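Local structure of putative lipase (Bacteroides thetaiotaomicron VPI-5482, 3BZW) at residues G30-D34 against V74-A78; A78-K82 against L154-F158; E88-I92 against F158-Q162; G108-T112 against E204-I208. The protein is a putative lipase that probably hydrolyses ester bonds as an SGNH-fold (GDSL-type) acylhydrolase, with lysophospholipids as possible substrates. All blocks are in the same frame, centred on the assembly; numbering follows the deposited sequence.

How the interactions relate
Interactions 1, 2 and 3 are neighbouring parts of the alpha/beta core. Helix 74-85 serves both 1 and 2: through Ala-78 it packs on strand 28-33 and also on helix 143-157. Phe-158 in turn joins 2 to 3, where the two adjoining strands 91-95 and 162-166 begin. Interactions 1 and 3 are buried, and each adds hydrogen bonds with backbone groups to its apolar contacts; interaction 2, only partly buried, is chiefly aliphatic with lysine at its edge. Interaction 4 stands apart, about 20 Å or more from the others between centres. It is a surface contact built round one tryptophan where a long hairpin leaves the core.

Interaction 1 of 4, residues G30-D34 against V74-A78; sequences GYIGD and VPRQA
In the alpha/beta/alpha sandwich of SGNH hydrolases, helices pack on the parallel sheet; here helix 74-85 covers strand 28-33. The helix belongs to the beta-alpha-beta crossover from strand 60-63 to strand 91-95, and 28-33 is the strand between those two. Strand 30-33 and helix 74-78 run nearly antiparallel (157°), their axes 8.6 Å apart at closest, with Ile-32 CA and Gln-77 CA 6.4 Å from each other.

Apolar packing centres on Ile-32 (chi1 m, chi2 t), whose branched side chain points at the helix and suits a buried strand position. Its CG2 lies 4.3 Å from Val-74 CG2, and its CD1 4.2 Å from Ala-78 CB, where a small residue admits the methyl. Tyr-31 points away from the helix, and its ring meets Trp-50.

The polar part is Gln-77 (chi1 m, chi2 t, chi3 37°), a residue able to donate and accept at once. It bonds both backbone groups of Gly-33, and its NE2 also bonds OD2 of Asp-73. Gly-33, at phi/psi 169/-145, has a backbone in which a CB would press on the preceding carbonyl. Gly-33 and Asp-34 begin the GDS motif, whose serine is the nucleophile in this family, so these bonds fall on the residue that opens the motif. Gly-33 N donates to Gln-77 OE1 at 3.0 Å, and Gln-77 NE2 to Gly-33 O at 3.1 Å.

Interaction 2 of 4, residues A78-K82 against L154-F158; sequences AEKLK and LKKLF
This is a helix-helix contact between neighbours in one layer of the sandwich: helices 74-85 and 143-157 cover the same face of the parallel sheet and run in broadly the same direction. Ala-78 CA lies 6.4 Å from Leu-154 CA, and Lys-82 CA 7.1 Å from Leu-157 CA. The small Ala-78 permits the close approach: its CB meets Leu-154 CD2 at 3.9 Å and Leu-157 CD1 at 3.8 Å. Both leucines are chi1 m, chi2 t.

Phe-158, the first residue after helix 143-157 to depart from helical angles (phi/psi -131/58, chi1 m), starts sideways, but its ring ends against helix 74-85. Its edge faces Ala-78 O (CE2 to O 3.7 Å), while Leu-81 CD2 is 3.9 Å from Phe-158 CZ; Leu-81 and Phe-158 both also rest on Ile-92 of the sheet. At the exposed margin Lys-82 brings its CD to 3.5 Å from Phe-158 CE1, and its NZ gives a weak hydrogen bond to Leu-157 O (3.3 Å). On another side of helix 143-157, Lys-156 forms a salt bridge with Glu-228 of the second subunit. Leucine, alanine and phenylalanine therefore supply the packing, while the lysine keeps its charge near solvent and contributes mainly its hydrocarbon.

Interaction 3 of 4, residues E88-I92 against F158-Q162; sequences EVDAI and FPDKQ
Ile-92, Gln-162 and Lys-161 have the most surface covered in this contact. Ile-92 (chi1 m, chi2 t) sets CD1 over one face of the Phe-158 ring (CH-pi, 3.5 Å from the centroid), and Val-89 CG1 touches Phe-158 CE1 at 3.8 Å. Ile-92 N donates to Gln-162 O at 2.9 Å. That bond belongs to a parallel bridge pairing Ala-91 with Gln-162 (CA to CA 4.8 Å), the start of strands 91-95 and 162-166 in the central sheet of the SGNH fold. A type I turn, Phe-158 to Lys-161, leads in from helix 143-157. Ahead of the bridge the chains part: a water bridges Asp-90 O (2.5 Å) and Gln-162 N (3.0 Å), which lie 3.8 Å apart. Gln-162 (chi1 t, chi2 p) leads its amide away to Pro-263 O. Lys-161 (chi1 m, chi2 m, then extended) spans the gap, its NZ donating to Val-89 O at 3.1 Å; a second water links NZ to Asp-90 OD1, and OD2 bonds Lys-28 N.

Interaction 4 of 4, residues G108-T112 against E204-I208; sequences GEWFT and EAGNI
Here the root of the long antiparallel hairpin formed by strands 111-122 and 127-136 meets helix 195-210 of the alpha/beta sandwich. The contact is made almost wholly by side chains: even the nearest CA atoms, those of Trp-110 and Ile-208, are 8.8 Å apart, a gap that the large indole fills. Trp-110 (phi/psi -76/-45, chi1 m, chi2 114°) thrusts its ring at the helix and also lies against Arg-144 and Ile-147 of helix 143-157, filling the hollow between the two helices.

Ile-208, in a wider pi-type turn at 206-208, is the answering bump. Its slim, extended side chain (chi1 m, chi2 t) puts CD1 over the indole face, 3.4 Å from the centroid of the five-membered ring, in a CH-pi contact. Ala-205, one turn earlier, is small enough for the far end of the ring to slide past, with Trp-110 CH2 4.3 Å from Ala-205 CB. Phe-111 (chi1 m) reaches the other branch of the isoleucine, its CZ 4.1 Å from Ile-208 CG2. Glu-204 sits at the indole's edge, near its plane, where an acceptor suits the ring NH: Trp-110 NE1 donates a weak hydrogen bond of 3.5 Å to Glu-204 OE1.

Interaction 1 of 4, residues G30-D34 against V74-A78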
loop_
_atom_site.group_PDB
_atom_site.type_symbol
_atom_site.label_atom_id
_atom_site.label_comp_id
_atom_site.label_asym_id
_atom_site.label_seq_id
_atom_site.Cartn_x
_atom_site.Cartn_y
_atom_site.Cartn_z
ATOM N N GLY A 30 -10.316 41.400 -14.719
ATOM C CA GLY A 30 -9.647 41.956 -13.559
ATOM C C GLY A 30 -8.553 40.988 -13.152
ATOM O O GLY A 30 -8.806 39.790 -13.030
ATOM N N TYR A 31 -7.337 41.487 -12.954
ATOM C CA TYR A 31 -6.228 40.623 -12.565
ATOM C C TYR A 31 -5.765 40.913 -11.141
ATOM O O TYR A 31 -5.189 41.965 -10.860
ATOM C CB TYR A 31 -5.056 40.791 -13.536
ATOM C CG TYR A 31 -5.373 40.414 -14.971
ATOM C CD1 TYR A 31 -5.929 41.341 -15.856
ATOM C CD2 TYR A 31 -5.101 39.134 -15.446
ATOM C CE1 TYR A 31 -6.199 40.999 -17.186
ATOM C CE2 TYR A 31 -5.368 38.780 -16.766
ATOM C CZ TYR A 31 -5.914 39.714 -17.632
ATOM O OH TYR A 31 -6.152 39.363 -18.942
ATOM N N ILE A 32 -6.018 39.961 -10.250
ATOM C CA ILE A 32 -5.658 40.084 -8.844
ATOM C C ILE A 32 -4.420 39.249 -8.529
ATOM O O ILE A 32 -4.309 38.107 -8.979
ATOM C CB ILE A 32 -6.849 39.625 -7.961
ATOM C CG1 ILE A 32 -8.015 40.599 -8.148
ATOM C CG2 ILE A 32 -6.433 39.526 -6.491
ATOM C CD1 ILE A 32 -9.288 40.194 -7.434
ATOM N N GLY A 33 -3.482 39.818 -7.773
ATOM C CA GLY A 33 -2.285 39.065 -7.434
ATOM C C GLY A 33 -1.127 39.811 -6.786
ATOM O O GLY A 33 -1.323 40.741 -5.999
ATOM N N ASP A 34 0.091 39.389 -7.124
ATOM C CA ASP A 34 1.299 39.983 -6.564
ATOM C C ASP A 34 2.222 40.607 -7.611
ATOM O O ASP A 34 1.766 41.082 -8.649
ATOM C CB ASP A 34 2.071 38.936 -5.742
ATOM C CG ASP A 34 2.287 37.632 -6.500
ATOM O OD1 ASP A 34 2.572 37.681 -7.715
ATOM O OD2 ASP A 34 2.182 36.555 -5.877
ATOM N N VAL A 74 -6.595 39.774 -1.124
ATOM C CA VAL A 74 -7.565 39.502 -2.184
ATOM C C VAL A 74 -8.864 40.302 -2.036
ATOM O O VAL A 74 -9.368 40.850 -3.013
ATOM C CB VAL A 74 -7.875 37.989 -2.282
ATOM C CG1 VAL A 74 -9.065 37.743 -3.214
ATOM C CG2 VAL A 74 -6.643 37.255 -2.814
ATOM N N PRO A 75 -9.431 40.371 -0.818
ATOM C CA PRO A 75 -10.669 41.138 -0.644
ATOM C C PRO A 75 -10.492 42.614 -1.018
ATOM O O PRO A 75 -11.343 43.196 -1.689
ATOM C CB PRO A 75 -10.983 40.950 0.841
ATOM C CG PRO A 75 -10.493 39.553 1.093
ATOM C CD PRO A 75 -9.151 39.558 0.382
ATOM N N ARG A 76 -9.388 43.214 -0.577
ATOM C CA ARG A 76 -9.122 44.623 -0.869
ATOM C C ARG A 76 -8.996 44.866 -2.368
ATOM O O ARG A 76 -9.519 45.852 -2.891
ATOM C CB ARG A 76 -7.834 45.089 -0.191
ATOM C CG ARG A 76 -7.529 46.569 -0.415
ATOM C CD ARG A 76 -6.087 46.908 -0.045
ATOM N NE ARG A 76 -5.137 46.359 -1.012
ATOM C CZ ARG A 76 -4.931 46.859 -2.227
ATOM N NH1 ARG A 76 -5.601 47.930 -2.633
ATOM N NH2 ARG A 76 -4.064 46.280 -3.043
ATOM N N GLN A 77 -8.292 43.977 -3.060
ATOM C CA GLN A 77 -8.132 44.132 -4.498
ATOM C C GLN A 77 -9.470 43.919 -5.205
ATOM O O GLN A 77 -9.784 44.614 -6.169
ATOM C CB GLN A 77 -7.078 43.153 -5.032
ATOM C CG GLN A 77 -5.634 43.564 -4.711
ATOM C CD GLN A 77 -4.603 42.635 -5.339
ATOM O OE1 GLN A 77 -4.785 42.158 -6.460
ATOM N NE2 GLN A 77 -3.502 42.394 -4.626
ATOM N N ALA A 78 -10.261 42.966 -4.720
ATOM C CA ALA A 78 -11.564 42.692 -5.320
ATOM C C ALA A 78 -12.486 43.888 -5.110
ATOM O O ALA A 78 -13.245 44.267 -6.001
ATOM C CB ALA A 78 -12.179 41.441 -4.699
#

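Interaction 2 of 4, residues A78-K82 against L154-F158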
loop_
_atom_site.group_PDB
_atom_site.type_symbol
_atom_site.label_atom_id
_atom_site.label_comp_id
_atom_site.label_asym_id
_atom_site.label_seq_id
_atom_site.Cartn_x
_atom_site.Cartn_y
_atom_site.Cartn_z
ATOM N N ALA A 78 -10.261 42.966 -4.720
ATOM C CA ALA A 78 -11.564 42.692 -5.320
ATOM C C ALA A 78 -12.486 43.888 -5.110
ATOM O O ALA A 78 -13.245 44.267 -6.001
ATOM C CB ALA A 78 -12.179 41.441 -4.699
ATOM N N GLU A 79 -12.417 44.474 -3.920
ATOM C CA GLU A 79 -13.238 45.635 -3.585
ATOM C C GLU A 79 -12.881 46.834 -4.454
ATOM O O GLU A 79 -13.763 47.572 -4.896
ATOM C CB GLU A 79 -13.059 45.998 -2.108
ATOM C CG GLU A 79 -13.873 45.145 -1.150
ATOM C CD GLU A 79 -13.333 45.184 0.268
ATOM O OE1 GLU A 79 -12.841 46.252 0.692
ATOM O OE2 GLU A 79 -13.411 44.147 0.962
ATOM N N LYS A 80 -11.588 47.027 -4.701
ATOM C CA LYS A 80 -11.147 48.148 -5.515
ATOM C C LYS A 80 -11.595 47.934 -6.957
ATOM O O LYS A 80 -11.996 48.878 -7.640
ATOM C CB LYS A 80 -9.625 48.305 -5.440
ATOM C CG LYS A 80 -9.138 49.673 -5.895
ATOM C CD LYS A 80 -7.640 49.847 -5.704
ATOM C CE LYS A 80 -7.214 51.252 -6.108
ATOM N NZ LYS A 80 -5.736 51.434 -6.093
ATOM N N LEU A 81 -11.531 46.689 -7.414
ATOM C CA LEU A 81 -11.955 46.349 -8.765
ATOM C C LEU A 81 -13.442 46.666 -8.918
ATOM O O LEU A 81 -13.857 47.265 -9.907
ATOM C CB LEU A 81 -11.711 44.860 -9.031
ATOM C CG LEU A 81 -12.298 44.250 -10.306
ATOM C CD1 LEU A 81 -11.664 44.885 -11.531
ATOM C CD2 LEU A 81 -12.056 42.745 -10.298
ATOM N N LYS A 82 -14.238 46.264 -7.930
ATOM C CA LYS A 82 -15.681 46.504 -7.951
ATOM C C LYS A 82 -15.957 48.005 -7.997
ATOM O O LYS A 82 -16.755 48.484 -8.806
ATOM C CB LYS A 82 -16.337 45.907 -6.700
ATOM C CG LYS A 82 -17.869 45.973 -6.688
ATOM C CD LYS A 82 -18.466 45.045 -7.739
ATOM C CE LYS A 82 -19.987 45.131 -7.796
ATOM N NZ LYS A 82 -20.639 44.715 -6.530
ATOM N N LEU A 154 -15.011 37.363 -3.134
ATOM C CA LEU A 154 -15.051 37.363 -4.593
ATOM C C LEU A 154 -16.450 36.994 -5.083
ATOM O O LEU A 154 -16.984 37.626 -5.996
ATOM C CB LEU A 154 -14.024 36.374 -5.159
ATOM C CG LEU A 154 -12.568 36.855 -5.170
ATOM C CD1 LEU A 154 -11.623 35.684 -5.402
ATOM C CD2 LEU A 154 -12.401 37.913 -6.257
ATOM N N LYS A 155 -17.044 35.973 -4.470
ATOM C CA LYS A 155 -18.374 35.524 -4.862
ATOM C C LYS A 155 -19.461 36.501 -4.424
ATOM O O LYS A 155 -20.470 36.658 -5.105
ATOM C CB LYS A 155 -18.652 34.123 -4.298
ATOM C CG LYS A 155 -17.905 33.010 -5.037
ATOM C CD LYS A 155 -18.208 31.640 -4.441
ATOM C CE LYS A 155 -17.527 30.528 -5.220
ATOM N NZ LYS A 155 -18.142 30.307 -6.567
ATOM N N LYS A 156 -19.251 37.163 -3.292
ATOM C CA LYS A 156 -20.221 38.139 -2.797
ATOM C C LYS A 156 -20.255 39.377 -3.694
ATOM O O LYS A 156 -21.322 39.927 -3.970
ATOM C CB LYS A 156 -19.868 38.564 -1.367
ATOM C CG LYS A 156 -20.287 37.579 -0.284
ATOM C CD LYS A 156 -19.752 38.014 1.075
ATOM C CE LYS A 156 -20.783 37.828 2.175
ATOM N NZ LYS A 156 -21.958 38.729 1.980
ATOM N N LEU A 157 -19.081 39.804 -4.149
ATOM C CA LEU A 157 -18.970 40.987 -4.999
ATOM C C LEU A 157 -19.267 40.730 -6.474
ATOM O O LEU A 157 -19.827 41.587 -7.164
ATOM C CB LEU A 157 -17.567 41.586 -4.869
ATOM C CG LEU A 157 -17.162 42.133 -3.498
ATOM C CD1 LEU A 157 -15.663 42.386 -3.472
ATOM C CD2 LEU A 157 -17.929 43.416 -3.204
ATOM N N PHE A 158 -18.902 39.547 -6.953
ATOM C CA PHE A 158 -19.099 39.193 -8.356
ATOM C C PHE A 158 -19.753 37.821 -8.495
ATOM O O PHE A 158 -19.209 36.932 -9.148
ATOM C CB PHE A 158 -17.739 39.185 -9.058
ATOM C CG PHE A 158 -16.965 40.464 -8.895
ATOM C CD1 PHE A 158 -17.270 41.579 -9.668
ATOM C CD2 PHE A 158 -15.931 40.554 -7.967
ATOM C CE1 PHE A 158 -16.553 42.767 -9.521
ATOM C CE2 PHE A 158 -15.208 41.738 -7.812
ATOM C CZ PHE A 158 -15.517 42.843 -8.589
#

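Interaction 3 of 4, residues E88-I92 against F158-Q162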
loop_
_atom_site.group_PDB
_atom_site.type_symbol
_atom_site.label_atom_id
_atom_site.label_comp_id
_atom_site.label_asym_id
_atom_site.label_seq_id
_atom_site.Cartn_x
_atom_site.Cartn_y
_atom_site.Cartn_z
ATOM N N GLU A 88 -18.049 47.227 -15.613
ATOM C CA GLU A 88 -17.336 46.908 -16.851
ATOM C C GLU A 88 -16.734 45.505 -16.880
ATOM O O GLU A 88 -16.712 44.853 -17.921
ATOM C CB GLU A 88 -16.189 47.898 -17.079
ATOM C CG GLU A 88 -16.561 49.364 -17.030
ATOM C CD GLU A 88 -15.336 50.267 -17.075
ATOM O OE1 GLU A 88 -14.628 50.269 -18.106
ATOM O OE2 GLU A 88 -15.077 50.968 -16.075
ATOM N N VAL A 89 -16.237 45.049 -15.735
ATOM C CA VAL A 89 -15.576 43.746 -15.661
ATOM C C VAL A 89 -16.445 42.545 -16.035
ATOM O O VAL A 89 -17.617 42.465 -15.658
ATOM C CB VAL A 89 -14.950 43.530 -14.256
ATOM C CG1 VAL A 89 -16.032 43.232 -13.230
ATOM C CG2 VAL A 89 -13.914 42.416 -14.316
ATOM N N ASP A 90 -15.855 41.620 -16.792
ATOM C CA ASP A 90 -16.540 40.408 -17.244
ATOM C C ASP A 90 -16.048 39.157 -16.533
ATOM O O ASP A 90 -16.819 38.237 -16.273
ATOM C CB ASP A 90 -16.342 40.207 -18.750
ATOM C CG ASP A 90 -16.935 41.323 -19.568
ATOM O OD1 ASP A 90 -18.113 41.662 -19.330
ATOM O OD2 ASP A 90 -16.226 41.853 -20.450
ATOM N N ALA A 91 -14.755 39.113 -16.239
ATOM C CA ALA A 91 -14.176 37.955 -15.564
ATOM C C ALA A 91 -13.047 38.389 -14.640
ATOM O O ALA A 91 -12.552 39.513 -14.730
ATOM C CB ALA A 91 -13.665 36.952 -16.594
ATOM N N ILE A 92 -12.639 37.485 -13.759
ATOM C CA ILE A 92 -11.591 37.775 -12.792
ATOM C C ILE A 92 -10.623 36.615 -12.617
ATOM O O ILE A 92 -11.036 35.468 -12.450
ATOM C CB ILE A 92 -12.203 38.085 -11.410
ATOM C CG1 ILE A 92 -13.166 39.264 -11.532
ATOM C CG2 ILE A 92 -11.100 38.387 -10.392
ATOM C CD1 ILE A 92 -13.886 39.582 -10.256
ATOM N N PHE A 158 -18.902 39.547 -6.953
ATOM C CA PHE A 158 -19.099 39.193 -8.356
ATOM C C PHE A 158 -19.753 37.821 -8.495
ATOM O O PHE A 158 -19.209 36.932 -9.148
ATOM C CB PHE A 158 -17.739 39.185 -9.058
ATOM C CG PHE A 158 -16.965 40.464 -8.895
ATOM C CD1 PHE A 158 -17.270 41.579 -9.668
ATOM C CD2 PHE A 158 -15.931 40.554 -7.967
ATOM C CE1 PHE A 158 -16.553 42.767 -9.521
ATOM C CE2 PHE A 158 -15.208 41.738 -7.812
ATOM C CZ PHE A 158 -15.517 42.843 -8.589
ATOM N N PRO A 159 -20.946 37.640 -7.907
ATOM C CA PRO A 159 -21.651 36.356 -7.972
ATOM C C PRO A 159 -22.033 35.830 -9.352
ATOM O O PRO A 159 -22.194 34.620 -9.526
ATOM C CB PRO A 159 -22.876 36.592 -7.081
ATOM C CG PRO A 159 -23.156 38.043 -7.286
ATOM C CD PRO A 159 -21.766 38.652 -7.214
ATOM N N ASP A 160 -22.165 36.721 -10.331
ATOM C CA ASP A 160 -22.568 36.309 -11.677
ATOM C C ASP A 160 -21.438 36.335 -12.697
ATOM O O ASP A 160 -21.678 36.259 -13.905
ATOM C CB ASP A 160 -23.711 37.208 -12.162
ATOM C CG ASP A 160 -23.286 38.665 -12.323
ATOM O OD1 ASP A 160 -22.246 39.058 -11.747
ATOM O OD2 ASP A 160 -24.001 39.419 -13.011
ATOM N N LYS A 161 -20.205 36.428 -12.215
ATOM C CA LYS A 161 -19.051 36.487 -13.101
ATOM C C LYS A 161 -18.217 35.215 -13.104
ATOM O O LYS A 161 -18.319 34.376 -12.204
ATOM C CB LYS A 161 -18.141 37.652 -12.699
ATOM C CG LYS A 161 -18.828 39.006 -12.595
ATOM C CD LYS A 161 -19.372 39.485 -13.934
ATOM C CE LYS A 161 -19.939 40.896 -13.797
ATOM N NZ LYS A 161 -20.450 41.444 -15.078
ATOM N N GLN A 162 -17.390 35.089 -14.134
ATOM C CA GLN A 162 -16.481 33.961 -14.270
ATOM C C GLN A 162 -15.244 34.331 -13.448
ATOM O O GLN A 162 -14.530 35.275 -13.792
ATOM C CB GLN A 162 -16.091 33.779 -15.738
ATOM C CG GLN A 162 -15.118 32.635 -15.999
ATOM C CD GLN A 162 -15.666 31.300 -15.539
ATOM O OE1 GLN A 162 -15.565 30.944 -14.363
ATOM N NE2 GLN A 162 -16.264 30.560 -16.461
HETATM O O HOH W 1 -18.507 36.408 -16.562
HETATM O O HOH W 2 -19.958 40.524 -17.845
#

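Interaction 4 of 4, residues G108-T112 against E204-I208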
loop_
_atom_site.group_PDB
_atom_site.type_symbol
_atom_site.label_atom_id
_atom_site.label_comp_id
_atom_site.label_asym_id
_atom_site.label_seq_id
_atom_site.Cartn_x
_atom_site.Cartn_y
_atom_site.Cartn_z
ATOM N N GLY A 108 -3.074 26.160 8.298
ATOM C CA GLY A 108 -4.310 26.170 9.061
ATOM C C GLY A 108 -5.302 25.067 8.742
ATOM O O GLY A 108 -4.920 23.966 8.340
ATOM N N GLU A 109 -6.585 25.379 8.911
ATOM C CA GLU A 109 -7.663 24.425 8.679
ATOM C C GLU A 109 -8.796 25.072 7.880
ATOM O O GLU A 109 -9.035 26.270 7.994
ATOM C CB GLU A 109 -8.222 23.938 10.021
ATOM C CG GLU A 109 -7.188 23.393 11.001
ATOM C CD GLU A 109 -6.664 22.020 10.617
ATOM O OE1 GLU A 109 -7.220 21.396 9.685
ATOM O OE2 GLU A 109 -5.697 21.559 11.266
ATOM N N TRP A 110 -9.506 24.267 7.096
ATOM C CA TRP A 110 -10.614 24.772 6.285
ATOM C C TRP A 110 -11.882 25.060 7.090
ATOM O O TRP A 110 -12.522 26.098 6.907
ATOM C CB TRP A 110 -10.978 23.770 5.181
ATOM C CG TRP A 110 -9.934 23.566 4.119
ATOM C CD1 TRP A 110 -9.228 22.422 3.870
ATOM C CD2 TRP A 110 -9.534 24.510 3.116
ATOM N NE1 TRP A 110 -8.418 22.594 2.771
ATOM C CE2 TRP A 110 -8.585 23.865 2.289
ATOM C CE3 TRP A 110 -9.887 25.838 2.833
ATOM C CZ2 TRP A 110 -7.984 24.503 1.196
ATOM C CZ3 TRP A 110 -9.288 26.474 1.744
ATOM C CH2 TRP A 110 -8.347 25.803 0.940
ATOM N N PHE A 111 -12.241 24.130 7.970
ATOM C CA PHE A 111 -13.456 24.242 8.778
ATOM C C PHE A 111 -13.240 23.867 10.238
ATOM O O PHE A 111 -12.178 23.383 10.632
ATOM C CB PHE A 111 -14.523 23.254 8.283
ATOM C CG PHE A 111 -14.947 23.433 6.855
ATOM C CD1 PHE A 111 -16.043 24.229 6.539
ATOM C CD2 PHE A 111 -14.300 22.744 5.833
ATOM C CE1 PHE A 111 -16.495 24.332 5.228
ATOM C CE2 PHE A 111 -14.742 22.839 4.515
ATOM C CZ PHE A 111 -15.844 23.633 4.211
ATOM N N THR A 112 -14.291 24.087 11.023
ATOM C CA THR A 112 -14.345 23.664 12.419
ATOM C C THR A 112 -15.624 22.818 12.352
ATOM O O THR A 112 -16.462 23.045 11.473
ATOM C CB THR A 112 -14.548 24.833 13.409
ATOM O OG1 THR A 112 -15.748 25.542 13.080
ATOM C CG2 THR A 112 -13.351 25.784 13.371
ATOM N N GLU A 204 -7.410 22.490 -4.020
ATOM C CA GLU A 204 -8.485 21.930 -3.199
ATOM C C GLU A 204 -9.677 22.870 -3.070
ATOM O O GLU A 204 -10.819 22.424 -2.926
ATOM C CB GLU A 204 -7.950 21.595 -1.810
ATOM C CG GLU A 204 -7.071 20.360 -1.785
ATOM C CD GLU A 204 -6.114 20.347 -0.615
ATOM O OE1 GLU A 204 -6.471 20.880 0.454
ATOM O OE2 GLU A 204 -5.005 19.792 -0.766
ATOM N N ALA A 205 -9.412 24.170 -3.112
ATOM C CA ALA A 205 -10.479 25.159 -2.991
ATOM C C ALA A 205 -11.504 25.033 -4.117
ATOM O O ALA A 205 -12.656 25.433 -3.959
ATOM C CB ALA A 205 -9.889 26.571 -2.967
ATOM N N GLY A 206 -11.085 24.478 -5.251
ATOM C CA GLY A 206 -11.995 24.312 -6.371
ATOM C C GLY A 206 -13.282 23.602 -5.975
ATOM O O GLY A 206 -14.376 24.093 -6.258
ATOM N N ASN A 207 -13.158 22.446 -5.326
ATOM C CA ASN A 207 -14.327 21.684 -4.887
ATOM C C ASN A 207 -14.900 22.224 -3.584
ATOM O O ASN A 207 -16.115 22.235 -3.391
ATOM C CB ASN A 207 -13.969 20.204 -4.702
ATOM C CG ASN A 207 -13.807 19.475 -6.017
ATOM O OD1 ASN A 207 -12.826 18.762 -6.224
ATOM N ND2 ASN A 207 -14.780 19.636 -6.910
ATOM N N ILE A 208 -14.030 22.664 -2.685
ATOM C CA ILE A 208 -14.493 23.193 -1.410
ATOM C C ILE A 208 -15.415 24.397 -1.598
ATOM O O ILE A 208 -16.453 24.502 -0.934
ATOM C CB ILE A 208 -13.311 23.616 -0.514
ATOM C CG1 ILE A 208 -12.497 22.382 -0.114
ATOM C CG2 ILE A 208 -13.834 24.345 0.728
ATOM C CD1 ILE A 208 -11.205 22.703 0.616
#